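Local coordinates for NTF2 fold protein loop-helix-loop design NT-9 (Synthetic construct, PDB 6W90) that is a computationally designed NTF2-fold protein with no known natural function, whose pocket holds a two-chain phospholipid, 1,2-distearoyl-sn-glycerophosphoethanolamine, in the crystal, at residues A[8-13]-A[71-76]; A[82-87]-A[99-104]. All coordinates share one frame; numbering follows the deposited sequence.

How the interactions relate
Interactions 1 and 2 share one curved sheet but treat it differently. Interaction 1 lays helix 6-22 against an outermost strand, 70-79, and its chemistry is that of a core margin: branched aliphatic side chains meet, with a single arginine-to-carbonyl bond on the partly exposed flank. Interaction 2 joins strands 82-91 and 94-105 by backbone bonds, burying valines and an isoleucine on one face and setting a histidine, an arginine and glutamates in a polar network on the other. The two meet where strands 70-79 and 82-91 are neighbours: Arg74 and Lys75 both face Glu86 in a classic beta bulge. The lipid's chains run close to both contacts, reaching Val13 and Val85.

Interaction 1 (A[8-13]-A[71-76]); sequences EIRKVV and VEIRKV. With 3PE (1,2-Distearoyl-sn-glycerophosphoethanolamine), chain B.
Ile73 projects from the strand between Arg10 and Val13 of the helix: its CD1 end meets Val13 and the stem of Arg10, while CG2 lies over the guanidinium. CD1 presses on Val13 CG1 at 3.5 Å, a snug methyl contact, and CG2 covers one face of the Arg10 guanidinium, 3.8 Å from CZ. Ile73 and Arg10 run past one another, each coming from its own backbone. The aliphatic stem of Arg10 joins in, with CG 3.8 Å from Ile73 CD1. A bend at chi3 (-71°) places Arg10 NE, and from there NH1 donates to Ile73 O (3.1 Å, N-H...O angle 156°). The acceptor lies in the guanidinium plane, yet the donor stands well above the carbonyl plane, 54° out of it. One isoleucine thus offers the arginine both an apolar cover and a backbone acceptor.

Farther along the strand, Ile9, in one of its two modelled conformers, sets CG2 against Val76 CG1. Val76 CG2 turns the other way, over the same guanidinium face as Ile73. Val13 serves two surfaces: CG1 meets the strand, whereas CG2, anti to the carbonyl carbon, comes 3.5 Å from C3H of the lipid, near the end of one acyl chain. Ile9 and Val13 both belong to the lipid pocket, so this helix-on-sheet contact forms part of its wall. Helix 6-22 packs across strand 70-79, an outermost strand of the sheet, whose inner neighbour is strand 82-91; Ile9 and Val13 also touch that neighbour, through Val83, Val85 and Ile87.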
loop_
_atom_site.group_PDB
_atom_site.type_symbol
_atom_site.label_atom_id
_atom_site.label_comp_id
_atom_site.label_asym_id
_atom_site.label_seq_id
_atom_site.Cartn_x
_atom_site.Cartn_y
_atom_site.Cartn_z
ATOM N N GLU A 8 0.492 -13.971 -9.582
ATOM C CA GLU A 8 1.809 -13.412 -9.302
ATOM C C GLU A 8 1.695 -12.150 -8.456
ATOM O O GLU A 8 2.458 -11.972 -7.506
ATOM C CB GLU A 8 2.549 -13.144 -10.621
ATOM C CG GLU A 8 2.915 -14.441 -11.390
ATOM C CD GLU A 8 3.398 -14.216 -12.823
ATOM O OE1 GLU A 8 3.054 -13.180 -13.439
ATOM O OE2 GLU A 8 4.122 -15.097 -13.341
ATOM N N ILE A 9 0.747 -11.266 -8.782
ATOM C CA ILE A 9 0.535 -10.071 -7.951
ATOM C C ILE A 9 0.163 -10.474 -6.527
ATOM O O ILE A 9 0.656 -9.897 -5.547
ATOM C CB ILE A 9 -0.547 -9.157 -8.558
ATOM C CG1 ILE A 9 -0.065 -8.507 -9.868
ATOM C CG2 ILE A 9 -0.998 -8.091 -7.527
ATOM C CD1 ILE A 9 1.141 -7.542 -9.686
ATOM N N ARG A 10 -0.780 -11.402 -6.389
ATOM C CA ARG A 10 -1.184 -11.817 -5.056
ATOM C C ARG A 10 0.013 -12.288 -4.245
ATOM O O ARG A 10 0.157 -11.923 -3.068
ATOM C CB ARG A 10 -2.226 -12.911 -5.156
ATOM C CG ARG A 10 -2.823 -13.261 -3.856
ATOM C CD ARG A 10 -3.941 -14.283 -4.035
ATOM N NE ARG A 10 -5.142 -13.720 -4.662
ATOM C CZ ARG A 10 -6.191 -13.244 -3.989
ATOM N NH1 ARG A 10 -6.184 -13.252 -2.663
ATOM N NH2 ARG A 10 -7.242 -12.764 -4.644
ATOM N N LYS A 11 0.912 -13.061 -4.868
ATOM C CA LYS A 11 2.113 -13.527 -4.168
ATOM C C LYS A 11 2.986 -12.362 -3.698
ATOM O O LYS A 11 3.549 -12.406 -2.587
ATOM C CB LYS A 11 2.934 -14.478 -5.052
ATOM C CG LYS A 11 2.401 -15.900 -5.102
ATOM C CD LYS A 11 3.244 -16.822 -6.020
ATOM C CE LYS A 11 4.727 -16.953 -5.595
ATOM N NZ LYS A 11 5.593 -17.791 -6.527
ATOM N N VAL A 12 3.146 -11.325 -4.524
ATOM C CA VAL A 12 3.981 -10.199 -4.117
ATOM C C VAL A 12 3.334 -9.463 -2.962
ATOM O O VAL A 12 4.006 -9.115 -1.974
ATOM C CB VAL A 12 4.256 -9.250 -5.295
ATOM C CG1 VAL A 12 4.966 -7.967 -4.803
ATOM C CG2 VAL A 12 5.063 -10.006 -6.322
ATOM N N VAL A 13 2.038 -9.182 -3.084
ATOM C CA VAL A 13 1.334 -8.462 -2.032
ATOM C C VAL A 13 1.445 -9.231 -0.728
ATOM O O VAL A 13 1.739 -8.639 0.323
ATOM C CB VAL A 13 -0.132 -8.239 -2.425
ATOM C CG1 VAL A 13 -0.862 -7.580 -1.245
ATOM C CG2 VAL A 13 -0.267 -7.362 -3.645
ATOM N N VAL A 71 -5.769 -9.928 8.162
ATOM C CA VAL A 71 -5.501 -9.187 6.938
ATOM C C VAL A 71 -5.614 -10.206 5.812
ATOM O O VAL A 71 -4.962 -11.252 5.863
ATOM C CB VAL A 71 -4.117 -8.506 6.970
ATOM C CG1 VAL A 71 -3.874 -7.867 5.651
ATOM C CG2 VAL A 71 -4.048 -7.551 8.100
ATOM N N GLU A 72 -6.457 -9.924 4.816
ATOM C CA GLU A 72 -6.655 -10.856 3.717
ATOM C C GLU A 72 -6.827 -10.096 2.408
ATOM O O GLU A 72 -7.565 -9.112 2.361
ATOM C CB GLU A 72 -7.915 -11.720 3.906
ATOM C CG GLU A 72 -8.084 -12.399 5.241
ATOM C CD GLU A 72 -9.379 -13.191 5.304
ATOM O OE1 GLU A 72 -9.728 -13.832 4.286
ATOM O OE2 GLU A 72 -10.051 -13.149 6.360
ATOM N N ILE A 73 -6.227 -10.607 1.336
ATOM C CA ILE A 73 -6.435 -10.067 0.002
ATOM C C ILE A 73 -7.762 -10.591 -0.515
ATOM O O ILE A 73 -7.949 -11.809 -0.633
ATOM C CB ILE A 73 -5.298 -10.468 -0.940
ATOM C CG1 ILE A 73 -3.964 -9.946 -0.437
ATOM C CG2 ILE A 73 -5.609 -9.924 -2.309
ATOM C CD1 ILE A 73 -2.798 -10.484 -1.236
ATOM N N ARG A 74 -8.669 -9.684 -0.857
ATOM C CA ARG A 74 -9.984 -10.077 -1.325
ATOM C C ARG A 74 -10.169 -9.985 -2.826
ATOM O O ARG A 74 -11.098 -10.615 -3.354
ATOM C CB ARG A 74 -11.082 -9.207 -0.696
ATOM C CG ARG A 74 -11.338 -9.425 0.799
ATOM C CD ARG A 74 -11.870 -10.809 1.168
ATOM N NE ARG A 74 -13.124 -11.103 0.476
ATOM C CZ ARG A 74 -14.339 -10.804 0.933
ATOM N NH1 ARG A 74 -14.488 -10.202 2.104
ATOM N NH2 ARG A 74 -15.409 -11.111 0.210
ATOM N N LYS A 75 -9.351 -9.184 -3.506
ATOM C CA LYS A 75 -9.468 -9.006 -4.947
ATOM C C LYS A 75 -8.113 -8.615 -5.515
ATOM O O LYS A 75 -7.442 -7.732 -4.986
ATOM C CB LYS A 75 -10.519 -7.931 -5.263
ATOM C CG LYS A 75 -10.691 -7.558 -6.716
ATOM C CD LYS A 75 -11.996 -6.776 -6.874
ATOM C CE LYS A 75 -11.783 -5.441 -7.539
ATOM N NZ LYS A 75 -11.742 -5.579 -9.037
ATOM N N VAL A 76 -7.725 -9.265 -6.608
ATOM C CA VAL A 76 -6.665 -8.757 -7.472
ATOM C C VAL A 76 -7.193 -8.796 -8.898
ATOM O O VAL A 76 -7.695 -9.830 -9.343
ATOM C CB VAL A 76 -5.352 -9.558 -7.360
ATOM C CG1 VAL A 76 -4.309 -8.995 -8.353
ATOM C CG2 VAL A 76 -4.786 -9.547 -5.936
HETATM P P 3PE B . -12.852 1.787 5.235
HETATM N N 3PE B . -13.422 3.977 1.486
HETATM O O11 3PE B . -11.205 1.774 5.226
HETATM O O12 3PE B . -13.375 0.377 5.152
HETATM O O13 3PE B . -13.372 2.547 3.851
HETATM O O14 3PE B . -13.431 2.564 6.417
HETATM C C11 3PE B . -13.263 1.874 2.623
HETATM C C12 3PE B . -14.008 2.653 1.546
HETATM C C1 3PE B . -10.554 3.008 5.359
HETATM C C2 3PE B . -9.039 2.819 5.533
HETATM C C3 3PE B . -8.628 1.728 4.541
HETATM O O31 3PE B . -7.243 1.701 4.356
HETATM O O32 3PE B . -7.077 0.969 6.469
HETATM C C31 3PE B . -6.518 1.322 5.491
HETATM C C32 3PE B . -4.996 1.376 5.451
HETATM C C33 3PE B . -4.331 0.570 6.564
HETATM C C34 3PE B . -3.037 0.017 5.970
HETATM C C35 3PE B . -2.055 -0.441 7.041
HETATM C C36 3PE B . -1.883 -1.960 6.939
HETATM C C37 3PE B . -0.958 -2.363 5.782
HETATM C C38 3PE B . -1.683 -2.464 4.434
HETATM C C39 3PE B . -1.074 -3.547 3.530
HETATM C C3A 3PE B . 0.328 -3.170 3.035
HETATM C C3B 3PE B . 0.785 -4.057 1.871
HETATM C C3C 3PE B . 0.660 -3.300 0.547
HETATM C C3D 3PE B . 1.390 -4.022 -0.587
HETATM C C3E 3PE B . 1.056 -3.333 -1.915
HETATM C C3F 3PE B . 1.371 -4.254 -3.101
HETATM C C3G 3PE B . 0.965 -3.592 -4.424
HETATM C C3H 3PE B . 0.625 -4.595 -5.535
HETATM C C3I 3PE B . 1.862 -5.200 -6.207
HETATM O O21 3PE B . -8.403 4.033 5.251
HETATM O O22 3PE B . -7.508 4.245 7.331
HETATM C C21 3PE B . -7.691 4.730 6.256
HETATM C C22 3PE B . -7.161 6.139 5.921
HETATM C C23 3PE B . -5.628 6.207 5.836
HETATM C C24 3PE B . -5.070 5.570 4.559
HETATM C C25 3PE B . -3.533 5.504 4.562
HETATM C C26 3PE B . -3.115 4.433 3.552
HETATM C C27 3PE B . -1.617 4.120 3.583
HETATM C C28 3PE B . -1.283 2.968 2.623
HETATM C C29 3PE B . -1.092 3.369 1.147
HETATM C C2A 3PE B . -0.461 2.228 0.325
HETATM C C2B 3PE B . 1.039 2.402 0.082
HETATM C C2C 3PE B . 1.689 1.076 -0.329
HETATM C C2D 3PE B . 3.134 1.063 0.166
HETATM C C2E 3PE B . 3.925 -0.126 -0.365
HETATM C C2F 3PE B . 3.717 -1.354 0.518
#

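Interaction 2 (A[82-87]-A[99-104]); sequences HVRVEI and EIEVEV
Strands 82-91 and 94-105 form a beta hairpin, and on one face of it His82 lies between two carboxylates. With CG anti to the backbone N (chi1 -164°), its side chain sets off toward segment 99-104, where both ring nitrogens act as donors in the ring plane: ND1 to Glu103 OE2 and NE2 to Glu101 OE2, each at 2.7 Å. Glu103 accepts through its anti lone pair, whereas Glu101 is met on its anti side but 32° out of the carboxylate plane. With both nitrogens donating to acidic partners, the imidazole is probably charged.

Glu101 OE2 also forms a salt bridge with Arg84 NH2 (3.1 Å), and Glu101 CG rests over one face of that guanidinium, offset toward the rim. Arg84 NH1 donates to Glu99 OE2 at 3.1 Å, approaching from above the carboxylate plane. That same oxygen lies 3.0 Å from Glu86 OE1, an acceptor pair whose repulsion the arginine would partly offset.

Beneath this network the antiparallel ladder is regular. Val83 with Val102 and Val85 with Ile100 are hydrogen-bonded pairs, each closed by two N-H...O bonds, as in Val83 N to Val102 O (2.8 Å); His82-Glu103, Arg84-Glu101 and Glu86-Glu99 are the non-hydrogen-bonded pairs between and beyond them. Because successive residues point to opposite faces, the aliphatic side chains all go to the concave interior of the NTF2-like fold, where Val83 and Val102 meet CB to CB at 4.2 Å. Val83 and Val85 pack there on Ile9 of helix 6-22, and Ile100 reaches Ile112 on strand 108-114.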
loop_
_atom_site.group_PDB
_atom_site.type_symbol
_atom_site.label_atom_id
_atom_site.label_comp_id
_atom_site.label_asym_id
_atom_site.label_seq_id
_atom_site.Cartn_x
_atom_site.Cartn_y
_atom_site.Cartn_z
ATOM N N HIS A 82 -1.779 -2.091 -15.296
ATOM C CA HIS A 82 -2.705 -1.508 -14.330
ATOM C C HIS A 82 -3.244 -2.601 -13.425
ATOM O O HIS A 82 -3.838 -3.571 -13.901
ATOM C CB HIS A 82 -3.872 -0.843 -15.058
ATOM C CG HIS A 82 -4.659 0.085 -14.193
ATOM N ND1 HIS A 82 -4.165 1.312 -13.824
ATOM C CD2 HIS A 82 -5.883 -0.021 -13.623
ATOM C CE1 HIS A 82 -5.050 1.932 -13.062
ATOM N NE2 HIS A 82 -6.098 1.137 -12.912
ATOM N N VAL A 83 -3.071 -2.437 -12.132
ATOM C CA VAL A 83 -3.420 -3.463 -11.160
ATOM C C VAL A 83 -4.363 -2.870 -10.136
ATOM O O VAL A 83 -4.130 -1.755 -9.670
ATOM C CB VAL A 83 -2.160 -3.984 -10.448
ATOM C CG1 VAL A 83 -2.544 -5.069 -9.388
ATOM C CG2 VAL A 83 -1.132 -4.474 -11.462
ATOM N N ARG A 84 -5.381 -3.630 -9.754
ATOM C CA ARG A 84 -6.252 -3.266 -8.642
ATOM C C ARG A 84 -6.138 -4.324 -7.556
ATOM O O ARG A 84 -6.213 -5.518 -7.859
ATOM C CB ARG A 84 -7.704 -3.149 -9.081
ATOM C CG ARG A 84 -8.574 -2.638 -7.937
ATOM C CD ARG A 84 -9.994 -2.374 -8.391
ATOM N NE ARG A 84 -9.958 -1.379 -9.455
ATOM C CZ ARG A 84 -10.110 -0.072 -9.274
ATOM N NH1 ARG A 84 -10.372 0.431 -8.073
ATOM N NH2 ARG A 84 -10.062 0.732 -10.322
ATOM N N VAL A 85 -5.956 -3.889 -6.307
ATOM C CA VAL A 85 -5.838 -4.784 -5.159
ATOM C C VAL A 85 -6.792 -4.312 -4.071
ATOM O O VAL A 85 -6.799 -3.132 -3.739
ATOM C CB VAL A 85 -4.398 -4.803 -4.633
ATOM C CG1 VAL A 85 -4.255 -5.686 -3.384
ATOM C CG2 VAL A 85 -3.498 -5.333 -5.726
ATOM N N GLU A 86 -7.591 -5.226 -3.521
ATOM C CA GLU A 86 -8.395 -4.929 -2.338
ATOM C C GLU A 86 -7.983 -5.850 -1.207
ATOM O O GLU A 86 -7.890 -7.073 -1.390
ATOM C CB GLU A 86 -9.879 -5.098 -2.587
ATOM C CG GLU A 86 -10.473 -4.150 -3.561
ATOM C CD GLU A 86 -11.975 -4.408 -3.723
ATOM O OE1 GLU A 86 -12.563 -3.861 -4.681
ATOM O OE2 GLU A 86 -12.556 -5.165 -2.903
ATOM N N ILE A 87 -7.693 -5.251 -0.063
ATOM C CA ILE A 87 -7.273 -5.970 1.123
ATOM C C ILE A 87 -8.268 -5.668 2.225
ATOM O O ILE A 87 -8.636 -4.514 2.438
ATOM C CB ILE A 87 -5.854 -5.574 1.551
ATOM C CG1 ILE A 87 -4.853 -6.004 0.477
ATOM C CG2 ILE A 87 -5.521 -6.298 2.834
ATOM C CD1 ILE A 87 -3.498 -5.442 0.683
ATOM N N GLU A 99 -8.295 -0.431 -0.600
ATOM C CA GLU A 99 -8.405 -0.699 -2.023
ATOM C C GLU A 99 -7.505 0.261 -2.772
ATOM O O GLU A 99 -7.607 1.477 -2.563
ATOM C CB GLU A 99 -9.831 -0.528 -2.549
ATOM C CG GLU A 99 -9.884 -0.687 -4.080
ATOM C CD GLU A 99 -11.283 -0.803 -4.676
ATOM O OE1 GLU A 99 -12.252 -0.348 -4.029
ATOM O OE2 GLU A 99 -11.396 -1.349 -5.801
ATOM N N ILE A 100 -6.659 -0.261 -3.667
ATOM C CA ILE A 100 -5.727 0.603 -4.367
ATOM C C ILE A 100 -5.657 0.220 -5.827
ATOM O O ILE A 100 -5.843 -0.943 -6.209
ATOM C CB ILE A 100 -4.287 0.602 -3.790
ATOM C CG1 ILE A 100 -3.681 -0.797 -3.756
ATOM C CG2 ILE A 100 -4.299 1.300 -2.411
ATOM C CD1 ILE A 100 -2.145 -0.775 -3.379
ATOM N N GLU A 101 -5.406 1.231 -6.641
ATOM C CA GLU A 101 -5.117 1.091 -8.047
ATOM C C GLU A 101 -3.660 1.425 -8.248
ATOM O O GLU A 101 -3.197 2.450 -7.754
ATOM C CB GLU A 101 -5.905 2.077 -8.869
ATOM C CG GLU A 101 -7.126 1.617 -9.524
ATOM C CD GLU A 101 -7.732 2.766 -10.339
ATOM O OE1 GLU A 101 -8.023 3.863 -9.772
ATOM O OE2 GLU A 101 -7.882 2.592 -11.557
ATOM N N VAL A 102 -2.951 0.621 -9.030
ATOM C CA VAL A 102 -1.505 0.694 -9.152
ATOM C C VAL A 102 -1.147 0.693 -10.630
ATOM O O VAL A 102 -1.791 -0.005 -11.420
ATOM C CB VAL A 102 -0.875 -0.535 -8.476
ATOM C CG1 VAL A 102 0.562 -0.577 -8.683
ATOM C CG2 VAL A 102 -1.161 -0.519 -6.993
ATOM N N GLU A 103 -0.126 1.464 -11.004
ATOM C CA GLU A 103 0.556 1.359 -12.289
ATOM C C GLU A 103 1.999 0.905 -12.098
ATOM O O GLU A 103 2.729 1.498 -11.301
ATOM C CB GLU A 103 0.577 2.709 -12.992
ATOM C CG GLU A 103 -0.720 3.138 -13.472
ATOM C CD GLU A 103 -0.951 2.690 -14.886
ATOM O OE1 GLU A 103 -0.132 3.036 -15.760
ATOM O OE2 GLU A 103 -1.962 2.007 -15.129
ATOM N N VAL A 104 2.441 -0.062 -12.919
ATOM C CA VAL A 104 3.749 -0.704 -12.800
ATOM C C VAL A 104 4.631 -0.315 -13.978
ATOM O O VAL A 104 4.184 -0.362 -15.130
ATOM C CB VAL A 104 3.574 -2.241 -12.745
ATOM C CG1 VAL A 104 4.941 -2.932 -12.800
ATOM C CG2 VAL A 104 2.778 -2.612 -11.510
#